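Long-range contacts in DNA-binding protein reb1 (Schizosaccharomyces pombe, PDB 5EYB), which binds specific DNA sites in the ribosomal gene spacer and in promoters, and helps to terminate RNA polymerase I transcription: residues N127-G132 / H160-Y165; V101-I106 / L149-A154; N287-E292 / D321-Q326. All coordinates share one frame; numbering follows the deposited sequence.

Overall arrangement
Interactions 1 and 2 belong to one Myb-associated domain, and their segments alternate along the chain; their centres are about 17 Å apart. They meet where helix 154-164 passes helix 101-116, His160 NE2 packing on Thr104 CG2 at 4.3 Å. Interaction 1 carries groups that bond to phosphates of both DNA strands, directly or through water, whereas in interaction 2 Arg152 packs on a phosphate. Interaction 3 follows both in sequence, its centre about 53 Å from that of interaction 1 and about 51 Å from that of interaction 2. It too comes within about 4 Å of the DNA (nearest atoms), so contacts on opposite sides of the chain's centre border the duplex.

Interaction 1 of 3, residues N127-G132 / H160-Y165. With nucleotides of chain C; nucleotides of chain B.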
loop_
_atom_site.group_PDB
_atom_site.type_symbol
_atom_site.label_atom_id
_atom_site.label_comp_id
_atom_site.label_asym_id
_atom_site.label_seq_id
_atom_site.Cartn_x
_atom_site.Cartn_y
_atom_site.Cartn_z
ATOM N N ASN A 127 22.305 -18.524 -6.176
ATOM C CA ASN A 127 22.860 -18.314 -7.509
ATOM C C ASN A 127 22.384 -19.365 -8.502
ATOM O O ASN A 127 22.122 -19.057 -9.663
ATOM C CB ASN A 127 24.389 -18.300 -7.459
ATOM C CG ASN A 127 24.939 -17.033 -6.835
ATOM O OD1 ASN A 127 25.236 -16.060 -7.531
ATOM N ND2 ASN A 127 25.070 -17.034 -5.513
ATOM N N GLN A 128 22.272 -20.606 -8.043
ATOM C CA GLN A 128 21.809 -21.690 -8.901
ATOM C C GLN A 128 20.325 -21.542 -9.229
ATOM O O GLN A 128 19.887 -21.899 -10.321
ATOM C CB GLN A 128 22.078 -23.042 -8.244
ATOM C CG GLN A 128 23.547 -23.421 -8.210
ATOM C CD GLN A 128 24.152 -23.516 -9.598
ATOM O OE1 GLN A 128 23.670 -24.262 -10.448
ATOM N NE2 GLN A 128 25.211 -22.751 -9.834
ATOM N N ILE A 129 19.556 -21.016 -8.281
ATOM C CA ILE A 129 18.150 -20.721 -8.525
ATOM C C ILE A 129 18.038 -19.688 -9.640
ATOM O O ILE A 129 17.211 -19.817 -10.546
ATOM C CB ILE A 129 17.444 -20.189 -7.259
ATOM C CG1 ILE A 129 17.341 -21.278 -6.190
ATOM C CG2 ILE A 129 16.059 -19.671 -7.595
ATOM C CD1 ILE A 129 16.346 -22.362 -6.509
ATOM N N TRP A 130 18.895 -18.675 -9.575
ATOM C CA TRP A 130 18.848 -17.551 -10.505
ATOM C C TRP A 130 19.843 -17.667 -11.662
ATOM O O TRP A 130 20.106 -16.688 -12.356
ATOM C CB TRP A 130 19.097 -16.244 -9.748
ATOM C CG TRP A 130 17.934 -15.800 -8.930
ATOM C CD1 TRP A 130 17.640 -16.172 -7.650
ATOM C CD2 TRP A 130 16.901 -14.895 -9.333
ATOM N NE1 TRP A 130 16.485 -15.553 -7.232
ATOM C CE2 TRP A 130 16.014 -14.765 -8.249
ATOM C CE3 TRP A 130 16.643 -14.184 -10.508
ATOM C CZ2 TRP A 130 14.885 -13.951 -8.305
ATOM C CZ3 TRP A 130 15.525 -13.378 -10.561
ATOM C CH2 TRP A 130 14.658 -13.268 -9.466
ATOM N N ALA A 131 20.385 -18.860 -11.877
ATOM C CA ALA A 131 21.387 -19.061 -12.922
ATOM C C ALA A 131 20.766 -19.225 -14.308
ATOM O O ALA A 131 21.077 -20.181 -15.017
ATOM C CB ALA A 131 22.249 -20.270 -12.594
ATOM N N GLY A 132 19.898 -18.292 -14.691
ATOM C CA GLY A 132 19.240 -18.347 -15.986
ATOM C C GLY A 132 18.386 -19.590 -16.154
ATOM O O GLY A 132 17.173 -19.553 -15.953
ATOM N N HIS A 160 7.829 -17.450 -5.028
ATOM C CA HIS A 160 8.163 -17.165 -3.640
ATOM C C HIS A 160 9.614 -17.497 -3.322
ATOM O O HIS A 160 10.337 -16.672 -2.767
ATOM C CB HIS A 160 7.242 -17.947 -2.709
ATOM C CG HIS A 160 7.558 -17.764 -1.260
ATOM N ND1 HIS A 160 6.993 -16.764 -0.497
ATOM C CD2 HIS A 160 8.395 -18.438 -0.436
ATOM C CE1 HIS A 160 7.460 -16.839 0.737
ATOM N NE2 HIS A 160 8.314 -17.845 0.799
ATOM N N VAL A 161 10.029 -18.708 -3.681
ATOM C CA VAL A 161 11.378 -19.182 -3.403
ATOM C C VAL A 161 12.430 -18.279 -4.042
ATOM O O VAL A 161 13.419 -17.914 -3.402
ATOM C CB VAL A 161 11.576 -20.631 -3.897
ATOM C CG1 VAL A 161 13.045 -21.026 -3.834
ATOM C CG2 VAL A 161 10.724 -21.592 -3.081
ATOM N N ARG A 162 12.204 -17.912 -5.299
ATOM C CA ARG A 162 13.130 -17.051 -6.028
ATOM C C ARG A 162 13.281 -15.690 -5.357
ATOM O O ARG A 162 14.394 -15.184 -5.204
ATOM C CB ARG A 162 12.666 -16.879 -7.475
ATOM C CG ARG A 162 12.917 -18.102 -8.335
ATOM C CD ARG A 162 12.103 -18.070 -9.612
ATOM N NE ARG A 162 12.397 -16.917 -10.459
ATOM C CZ ARG A 162 13.451 -16.824 -11.264
ATOM N NH1 ARG A 162 14.336 -17.811 -11.326
ATOM N NH2 ARG A 162 13.626 -15.736 -12.002
ATOM N N ARG A 163 12.158 -15.108 -4.945
ATOM C CA ARG A 163 12.172 -13.810 -4.291
ATOM C C ARG A 163 12.839 -13.906 -2.921
ATOM O O ARG A 163 13.587 -13.013 -2.525
ATOM C CB ARG A 163 10.751 -13.255 -4.160
ATOM C CG ARG A 163 10.693 -11.794 -3.751
ATOM C CD ARG A 163 9.335 -11.170 -4.047
ATOM N NE ARG A 163 9.110 -10.946 -5.475
ATOM C CZ ARG A 163 8.389 -11.746 -6.257
ATOM N NH1 ARG A 163 7.816 -12.832 -5.754
ATOM N NH2 ARG A 163 8.237 -11.461 -7.545
ATOM N N ALA A 164 12.582 -15.003 -2.216
ATOM C CA ALA A 164 13.094 -15.188 -0.861
ATOM C C ALA A 164 14.552 -15.623 -0.859
ATOM O O ALA A 164 15.280 -15.367 0.098
ATOM C CB ALA A 164 12.247 -16.204 -0.109
ATOM N N TYR A 165 14.970 -16.291 -1.929
ATOM C CA TYR A 165 16.349 -16.754 -2.052
ATOM C C TYR A 165 16.984 -16.216 -3.324
ATOM O O TYR A 165 16.871 -16.813 -4.391
ATOM C CB TYR A 165 16.410 -18.282 -2.030
ATOM C CG TYR A 165 15.882 -18.881 -0.748
ATOM C CD1 TYR A 165 14.535 -19.181 -0.603
ATOM C CD2 TYR A 165 16.730 -19.135 0.321
ATOM C CE1 TYR A 165 14.046 -19.720 0.572
ATOM C CE2 TYR A 165 16.252 -19.676 1.499
ATOM C CZ TYR A 165 14.909 -19.966 1.619
ATOM O OH TYR A 165 14.429 -20.507 2.790
ATOM P P DC C 16 5.683 -13.515 -1.699
ATOM O OP1 DC C 16 5.495 -14.642 -0.762
ATOM O OP2 DC C 16 6.822 -13.521 -2.644
ATOM O "O5'" DC C 16 4.357 -13.357 -2.566
ATOM C "C5'" DC C 16 3.126 -13.107 -1.931
ATOM C "C4'" DC C 16 2.041 -12.932 -2.966
ATOM O "O4'" DC C 16 2.275 -11.700 -3.698
ATOM C "C3'" DC C 16 1.983 -14.050 -4.016
ATOM O "O3'" DC C 16 0.656 -14.486 -4.208
ATOM C "C2'" DC C 16 2.528 -13.390 -5.273
ATOM C "C1'" DC C 16 2.114 -11.946 -5.072
ATOM N N1 DC C 16 2.960 -11.006 -5.828
ATOM C C2 DC C 16 2.396 -10.240 -6.850
ATOM O O2 DC C 16 1.188 -10.346 -7.082
ATOM N N3 DC C 16 3.191 -9.394 -7.549
ATOM C C4 DC C 16 4.493 -9.313 -7.262
ATOM N N4 DC C 16 5.241 -8.465 -7.975
ATOM C C5 DC C 16 5.083 -10.097 -6.232
ATOM C C6 DC C 16 4.289 -10.929 -5.555
ATOM P P DG B 8 14.390 -21.677 -14.245
ATOM O OP1 DG B 8 15.834 -21.882 -14.491
ATOM O OP2 DG B 8 13.911 -21.359 -12.883
ATOM O "O5'" DG B 8 13.870 -20.528 -15.225
ATOM C "C5'" DG B 8 14.100 -20.644 -16.615
ATOM C "C4'" DG B 8 13.921 -19.310 -17.321
ATOM O "O4'" DG B 8 12.561 -19.185 -17.808
ATOM C "C3'" DG B 8 14.192 -18.067 -16.480
ATOM O "O3'" DG B 8 14.839 -17.094 -17.293
ATOM C "C2'" DG B 8 12.789 -17.621 -16.059
ATOM C "C1'" DG B 8 11.947 -18.033 -17.263
ATOM N N9 DG B 8 10.568 -18.387 -16.931
ATOM C C8 DG B 8 10.149 -19.231 -15.931
ATOM N N7 DG B 8 8.855 -19.380 -15.885
ATOM C C5 DG B 8 8.384 -18.593 -16.929
ATOM C C6 DG B 8 7.058 -18.360 -17.370
ATOM O O6 DG B 8 6.004 -18.818 -16.913
ATOM N N1 DG B 8 7.022 -17.499 -18.460
ATOM C C2 DG B 8 8.123 -16.931 -19.050
ATOM N N2 DG B 8 7.884 -16.124 -20.093
ATOM N N3 DG B 8 9.372 -17.140 -18.648
ATOM C C4 DG B 8 9.426 -17.979 -17.586
HETATM O O HOH W 1 14.601 -21.054 -10.418
#
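Trp130 and Arg162 meet twice, once through the indole N-H and once through the ring face. Trp130 lies just past the end of helix 122-129, and its NE1 donates to Arg162 O at 2.9 Å, a carbonyl in the last turn of helix 154-164 lying close to the indole plane. The same N-H gives a weak second bond of 3.1 Å from NE1 to Tyr165 O, also at the ring edge, so one buried donor is shared by two carbonyls. Arg198 NH2 hydrogen-bonds Trp130 O. Over the six-membered ring sits the Arg162 guanidinium, with CZ 4.0 Å from the ring centroid and 8° off its normal, a cation-pi contact; the two planes are 30° apart. A bend at chi3 (60°) swings NE out of the line of the aliphatic chain, and NH2 lies over the rim, above CZ3. Ile129 covers the Arg162 stem, its CG2 touching Arg162 CG at 3.6 Å.

Other polar groups of the two segments bond to DNA. A water donates to Ile129 O at 2.9 Å and to OP2 of DG8 of chain B at 2.6 Å, and accepts a weak bond from Arg162 NH1. On the other strand His160 ND1 donates at 2.6 Å to OP1 of DC16 of chain C, which lies in the plane of the imidazole. Arg163 NH1 makes a weak 3.3 Å bond to OP2 of the same DC16 of chain C, its guanidinium face lying over base atom C5.

Within the Myb-associated domain the contact joins the ends of helices 122-129 and 154-164; Ile129, Val161 and Arg162 also rest on helix 136-147, Tyr165 packs on helix 101-116, and Trp130 reaches Pro204 of helix 204-215.

Interaction 2 of 3, residues V101-I106 / L149-A154; sequences VQETAI and LSHRDA
Glu103, on helix 101-116, holds its carboxylate between His151 and Arg152 of the loop that leads into helix 154-164. Arg152 meets it in a side-on, two-nitrogen salt bridge, NE to Glu103 OE1 at 3.0 Å and NH2 to Glu103 OE2 at 2.9 Å. Both oxygens are approached on their syn sides, the planes of carboxylate and guanidinium 30° apart while the two side chains cross at about a right angle. His151 takes a different route: its NE2 reaches Glu103 OE1 at 3.0 Å from above the carboxylate plane, on the face opposite to Arg152 NE, with the ring turned 56° from the carboxylate. Apart from the polar ends, Leu149 and Ile106 lie alongside one another, running opposite ways, CD2 of Leu149 touching CD1 of Ile106 at 3.9 Å.

Within the Myb-associated domain the contact ties the start of helix 101-116 to the loop after helix 136-147. The chain before helix 101-116 completes the network: Ser94 N and Gly100 N donate to Glu103 OE2, while Arg152 gives NH1 to Gly97 O and NH2 to Asp98 O and makes a cation-pi contact with Phe99. With so many donors around one buried carboxylate, Glu103 is probably held ionised, its charge balanced chiefly by Arg152.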
loop_
_atom_site.group_PDB
_atom_site.type_symbol
_atom_site.label_atom_id
_atom_site.label_comp_id
_atom_site.label_asym_id
_atom_site.label_seq_id
_atom_site.Cartn_x
_atom_site.Cartn_y
_atom_site.Cartn_z
ATOM N N VAL A 101 3.051 -18.802 8.112
ATOM C CA VAL A 101 4.274 -19.041 8.868
ATOM C C VAL A 101 4.724 -20.503 8.815
ATOM O O VAL A 101 5.913 -20.796 8.938
ATOM C CB VAL A 101 4.102 -18.619 10.341
ATOM C CG1 VAL A 101 3.800 -17.131 10.430
ATOM C CG2 VAL A 101 2.998 -19.430 11.008
ATOM N N GLN A 102 3.777 -21.415 8.624
ATOM C CA GLN A 102 4.102 -22.834 8.554
ATOM C C GLN A 102 4.605 -23.198 7.162
ATOM O O GLN A 102 5.401 -24.119 7.001
ATOM C CB GLN A 102 2.888 -23.691 8.921
ATOM C CG GLN A 102 3.202 -25.173 9.084
ATOM C CD GLN A 102 4.105 -25.453 10.273
ATOM O OE1 GLN A 102 4.164 -24.669 11.220
ATOM N NE2 GLN A 102 4.815 -26.575 10.225
ATOM N N GLU A 103 4.134 -22.468 6.157
ATOM C CA GLU A 103 4.574 -22.692 4.786
ATOM C C GLU A 103 6.031 -22.286 4.625
ATOM O O GLU A 103 6.831 -23.018 4.044
ATOM C CB GLU A 103 3.698 -21.920 3.802
ATOM C CG GLU A 103 2.229 -22.256 3.914
ATOM C CD GLU A 103 1.411 -21.620 2.821
ATOM O OE1 GLU A 103 1.471 -22.117 1.680
ATOM O OE2 GLU A 103 0.710 -20.623 3.103
ATOM N N THR A 104 6.368 -21.115 5.152
ATOM C CA THR A 104 7.735 -20.618 5.100
ATOM C C THR A 104 8.661 -21.505 5.923
ATOM O O THR A 104 9.840 -21.648 5.606
ATOM C CB THR A 104 7.825 -19.175 5.612
ATOM O OG1 THR A 104 7.477 -19.139 7.001
ATOM C CG2 THR A 104 6.881 -18.271 4.828
ATOM N N ALA A 105 8.121 -22.102 6.979
ATOM C CA ALA A 105 8.899 -22.995 7.829
ATOM C C ALA A 105 9.241 -24.279 7.080
ATOM O O ALA A 105 10.361 -24.786 7.171
ATOM C CB ALA A 105 8.141 -23.304 9.108
ATOM N N ILE A 106 8.268 -24.793 6.335
ATOM C CA ILE A 106 8.468 -25.976 5.504
ATOM C C ILE A 106 9.494 -25.707 4.408
ATOM O O ILE A 106 10.364 -26.538 4.141
ATOM C CB ILE A 106 7.145 -26.442 4.858
ATOM C CG1 ILE A 106 6.173 -26.939 5.928
ATOM C CG2 ILE A 106 7.398 -27.538 3.836
ATOM C CD1 ILE A 106 4.844 -27.397 5.373
ATOM N N LEU A 149 3.573 -28.840 -0.353
ATOM C CA LEU A 149 2.665 -27.702 -0.295
ATOM C C LEU A 149 1.636 -27.838 -1.408
ATOM O O LEU A 149 1.459 -26.923 -2.218
ATOM C CB LEU A 149 3.423 -26.378 -0.426
ATOM C CG LEU A 149 4.370 -25.961 0.701
ATOM C CD1 LEU A 149 5.120 -24.694 0.317
ATOM C CD2 LEU A 149 3.609 -25.757 2.000
ATOM N N SER A 150 0.966 -28.989 -1.438
ATOM C CA SER A 150 0.092 -29.362 -2.547
ATOM C C SER A 150 -1.143 -28.480 -2.635
ATOM O O SER A 150 -1.799 -28.419 -3.677
ATOM C CB SER A 150 -0.318 -30.827 -2.416
ATOM O OG SER A 150 -0.752 -31.110 -1.098
ATOM N N HIS A 151 -1.453 -27.796 -1.540
ATOM C CA HIS A 151 -2.623 -26.933 -1.469
ATOM C C HIS A 151 -2.439 -25.670 -2.307
ATOM O O HIS A 151 -3.377 -25.172 -2.922
ATOM C CB HIS A 151 -2.910 -26.561 -0.018
ATOM C CG HIS A 151 -1.749 -25.918 0.673
ATOM N ND1 HIS A 151 -0.775 -26.644 1.323
ATOM C CD2 HIS A 151 -1.399 -24.616 0.805
ATOM C CE1 HIS A 151 0.121 -25.818 1.831
ATOM N NE2 HIS A 151 -0.235 -24.581 1.530
ATOM N N ARG A 152 -1.220 -25.153 -2.324
ATOM C CA ARG A 152 -0.927 -23.938 -3.064
ATOM C C ARG A 152 -0.401 -24.266 -4.456
ATOM O O ARG A 152 0.320 -25.250 -4.635
ATOM C CB ARG A 152 0.083 -23.085 -2.302
ATOM C CG ARG A 152 0.328 -21.718 -2.911
ATOM C CD ARG A 152 1.459 -21.010 -2.200
ATOM N NE ARG A 152 1.094 -20.598 -0.848
ATOM C CZ ARG A 152 0.640 -19.387 -0.538
ATOM N NH1 ARG A 152 0.500 -18.470 -1.484
ATOM N NH2 ARG A 152 0.328 -19.093 0.717
ATOM N N ASP A 153 -0.778 -23.445 -5.434
ATOM C CA ASP A 153 -0.310 -23.596 -6.809
ATOM C C ASP A 153 1.213 -23.619 -6.862
ATOM O O ASP A 153 1.880 -22.851 -6.169
ATOM C CB ASP A 153 -0.851 -22.470 -7.693
ATOM C CG ASP A 153 -0.289 -22.515 -9.100
ATOM O OD1 ASP A 153 -0.105 -23.630 -9.628
ATOM O OD2 ASP A 153 -0.022 -21.439 -9.674
ATOM N N ALA A 154 1.755 -24.511 -7.685
ATOM C CA ALA A 154 3.194 -24.731 -7.738
ATOM C C ALA A 154 3.945 -23.503 -8.245
ATOM O O ALA A 154 5.112 -23.313 -7.919
ATOM C CB ALA A 154 3.508 -25.937 -8.606
#

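Interaction 3 of 3, residues N287-E292 / D321-Q326; sequences NVWLLE and DQMLFQ
Segments 287-292 of helix 284-299 and 321-326 of helix 320-333 cross at 99°, their short axes 11.4 Å apart at closest approach, with Leu290 nearest Met323 and Asn287 nearest Gln326 along the backbones. Met323 ends in a methyl that serves two neighbours: CE touches Trp289 CZ3 at 3.4 Å, in the ring plane at the indole edge, and Leu290 CD1 at 3.6 Å. This is a near-perpendicular helix pair in the all-helical C-terminal part of the chain, and helix 307-314 closes the same core by adding Trp307 and Ile310 against Met323, while Trp289 NE1 bonds to Glu313 OE2. Leu290 CD2 meanwhile lies against Gln326 CG at 3.8 Å.

The polar part of the contact is one bond, Gln326 NE2 to Asn287 OD1 at 2.8 Å. The two amide planes are only 9° apart, although the side chains cross at about a right angle; a turn at chi2 (65°) sets Gln326 CD off the line of its stem. An alanine in place of Gln326 would probably leave Asn287 OD1 without this donor and open a gap beside Leu290 CD2. Phe282 packs on both Asn287 and Gln326, and Phe353 of helix 342-356 also touches Asn287.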
loop_
_atom_site.group_PDB
_atom_site.type_symbol
_atom_site.label_atom_id
_atom_site.label_comp_id
_atom_site.label_asym_id
_atom_site.label_seq_id
_atom_site.Cartn_x
_atom_site.Cartn_y
_atom_site.Cartn_z
ATOM N N ASN A 287 -26.837 20.743 -3.483
ATOM C CA ASN A 287 -26.011 21.365 -4.512
ATOM C C ASN A 287 -25.893 22.871 -4.315
ATOM O O ASN A 287 -24.826 23.448 -4.518
ATOM C CB ASN A 287 -26.569 21.066 -5.904
ATOM C CG ASN A 287 -26.254 19.659 -6.368
ATOM O OD1 ASN A 287 -25.237 19.082 -5.988
ATOM N ND2 ASN A 287 -27.127 19.101 -7.198
ATOM N N VAL A 288 -26.998 23.499 -3.920
ATOM C CA VAL A 288 -27.017 24.934 -3.655
ATOM C C VAL A 288 -26.038 25.306 -2.550
ATOM O O VAL A 288 -25.214 26.207 -2.716
ATOM C CB VAL A 288 -28.422 25.419 -3.253
ATOM C CG1 VAL A 288 -28.368 26.867 -2.796
ATOM C CG2 VAL A 288 -29.392 25.256 -4.408
ATOM N N TRP A 289 -26.134 24.605 -1.425
ATOM C CA TRP A 289 -25.271 24.863 -0.279
ATOM C C TRP A 289 -23.799 24.760 -0.659
ATOM O O TRP A 289 -22.986 25.594 -0.260
ATOM C CB TRP A 289 -25.584 23.893 0.862
ATOM C CG TRP A 289 -24.662 24.042 2.035
ATOM C CD1 TRP A 289 -24.825 24.871 3.107
ATOM C CD2 TRP A 289 -23.429 23.348 2.250
ATOM N NE1 TRP A 289 -23.770 24.733 3.977
ATOM C CE2 TRP A 289 -22.899 23.803 3.473
ATOM C CE3 TRP A 289 -22.722 22.384 1.526
ATOM C CZ2 TRP A 289 -21.695 23.327 3.989
ATOM C CZ3 TRP A 289 -21.529 21.912 2.039
ATOM C CH2 TRP A 289 -21.026 22.383 3.257
ATOM N N LEU A 290 -23.467 23.736 -1.438
ATOM C CA LEU A 290 -22.093 23.524 -1.873
ATOM C C LEU A 290 -21.615 24.661 -2.765
ATOM O O LEU A 290 -20.538 25.212 -2.555
ATOM C CB LEU A 290 -21.961 22.191 -2.607
ATOM C CG LEU A 290 -20.567 21.855 -3.138
ATOM C CD1 LEU A 290 -19.537 21.919 -2.022
ATOM C CD2 LEU A 290 -20.557 20.486 -3.800
ATOM N N LEU A 291 -22.424 25.015 -3.759
ATOM C CA LEU A 291 -22.062 26.084 -4.680
ATOM C C LEU A 291 -22.017 27.439 -3.976
ATOM O O LEU A 291 -21.241 28.316 -4.354
ATOM C CB LEU A 291 -23.037 26.135 -5.857
ATOM C CG LEU A 291 -23.017 24.931 -6.801
ATOM C CD1 LEU A 291 -23.998 25.135 -7.945
ATOM C CD2 LEU A 291 -21.611 24.682 -7.327
ATOM N N GLU A 292 -22.846 27.607 -2.953
ATOM C CA GLU A 292 -22.849 28.847 -2.185
ATOM C C GLU A 292 -21.623 28.942 -1.291
ATOM O O GLU A 292 -21.034 30.013 -1.146
ATOM C CB GLU A 292 -24.121 28.962 -1.345
ATOM C CG GLU A 292 -25.330 29.428 -2.132
ATOM C CD GLU A 292 -26.584 29.495 -1.292
ATOM O OE1 GLU A 292 -26.717 28.673 -0.360
ATOM O OE2 GLU A 292 -27.433 30.372 -1.559
ATOM N N ASP A 321 -12.593 15.016 -0.719
ATOM C CA ASP A 321 -12.563 14.469 -2.071
ATOM C C ASP A 321 -13.962 14.217 -2.636
ATOM O O ASP A 321 -14.170 14.303 -3.845
ATOM C CB ASP A 321 -11.740 13.178 -2.095
ATOM C CG ASP A 321 -10.264 13.427 -1.840
ATOM O OD1 ASP A 321 -9.731 14.423 -2.367
ATOM O OD2 ASP A 321 -9.636 12.631 -1.109
ATOM N N GLN A 322 -14.920 13.920 -1.765
ATOM C CA GLN A 322 -16.298 13.698 -2.199
ATOM C C GLN A 322 -16.968 14.989 -2.659
ATOM O O GLN A 322 -17.726 14.994 -3.628
ATOM C CB GLN A 322 -17.117 13.060 -1.079
ATOM C CG GLN A 322 -16.960 11.555 -0.989
ATOM C CD GLN A 322 -17.679 10.971 0.206
ATOM O OE1 GLN A 322 -17.877 11.646 1.215
ATOM N NE2 GLN A 322 -18.080 9.709 0.098
ATOM N N MET A 323 -16.692 16.083 -1.959
ATOM C CA MET A 323 -17.240 17.376 -2.343
ATOM C C MET A 323 -16.586 17.855 -3.630
ATOM O O MET A 323 -17.250 18.421 -4.498
ATOM C CB MET A 323 -17.044 18.404 -1.229
ATOM C CG MET A 323 -17.354 17.869 0.155
ATOM S SD MET A 323 -17.564 19.161 1.386
ATOM C CE MET A 323 -19.130 19.829 0.856
ATOM N N LEU A 324 -15.280 17.621 -3.747
ATOM C CA LEU A 324 -14.547 17.955 -4.964
ATOM C C LEU A 324 -15.103 17.175 -6.143
ATOM O O LEU A 324 -15.277 17.718 -7.231
ATOM C CB LEU A 324 -13.053 17.668 -4.810
ATOM C CG LEU A 324 -12.157 18.806 -4.319
ATOM C CD1 LEU A 324 -12.536 19.217 -2.917
ATOM C CD2 LEU A 324 -10.703 18.388 -4.366
ATOM N N PHE A 325 -15.379 15.897 -5.916
ATOM C CA PHE A 325 -15.966 15.049 -6.939
ATOM C C PHE A 325 -17.301 15.614 -7.405
ATOM O O PHE A 325 -17.582 15.655 -8.603
ATOM C CB PHE A 325 -16.150 13.626 -6.411
ATOM C CG PHE A 325 -16.733 12.679 -7.416
ATOM C CD1 PHE A 325 -15.973 12.218 -8.479
ATOM C CD2 PHE A 325 -18.043 12.246 -7.297
ATOM C CE1 PHE A 325 -16.510 11.341 -9.409
ATOM C CE2 PHE A 325 -18.586 11.369 -8.222
ATOM C CZ PHE A 325 -17.819 10.916 -9.279
ATOM N N GLN A 326 -18.111 16.060 -6.452
ATOM C CA GLN A 326 -19.425 16.609 -6.763
ATOM C C GLN A 326 -19.316 17.928 -7.518
ATOM O O GLN A 326 -20.103 18.203 -8.425
ATOM C CB GLN A 326 -20.240 16.801 -5.484
ATOM C CG GLN A 326 -21.632 17.374 -5.720
ATOM C CD GLN A 326 -22.531 16.438 -6.510
ATOM O OE1 GLN A 326 -22.240 15.250 -6.656
ATOM N NE2 GLN A 326 -23.634 16.970 -7.022
#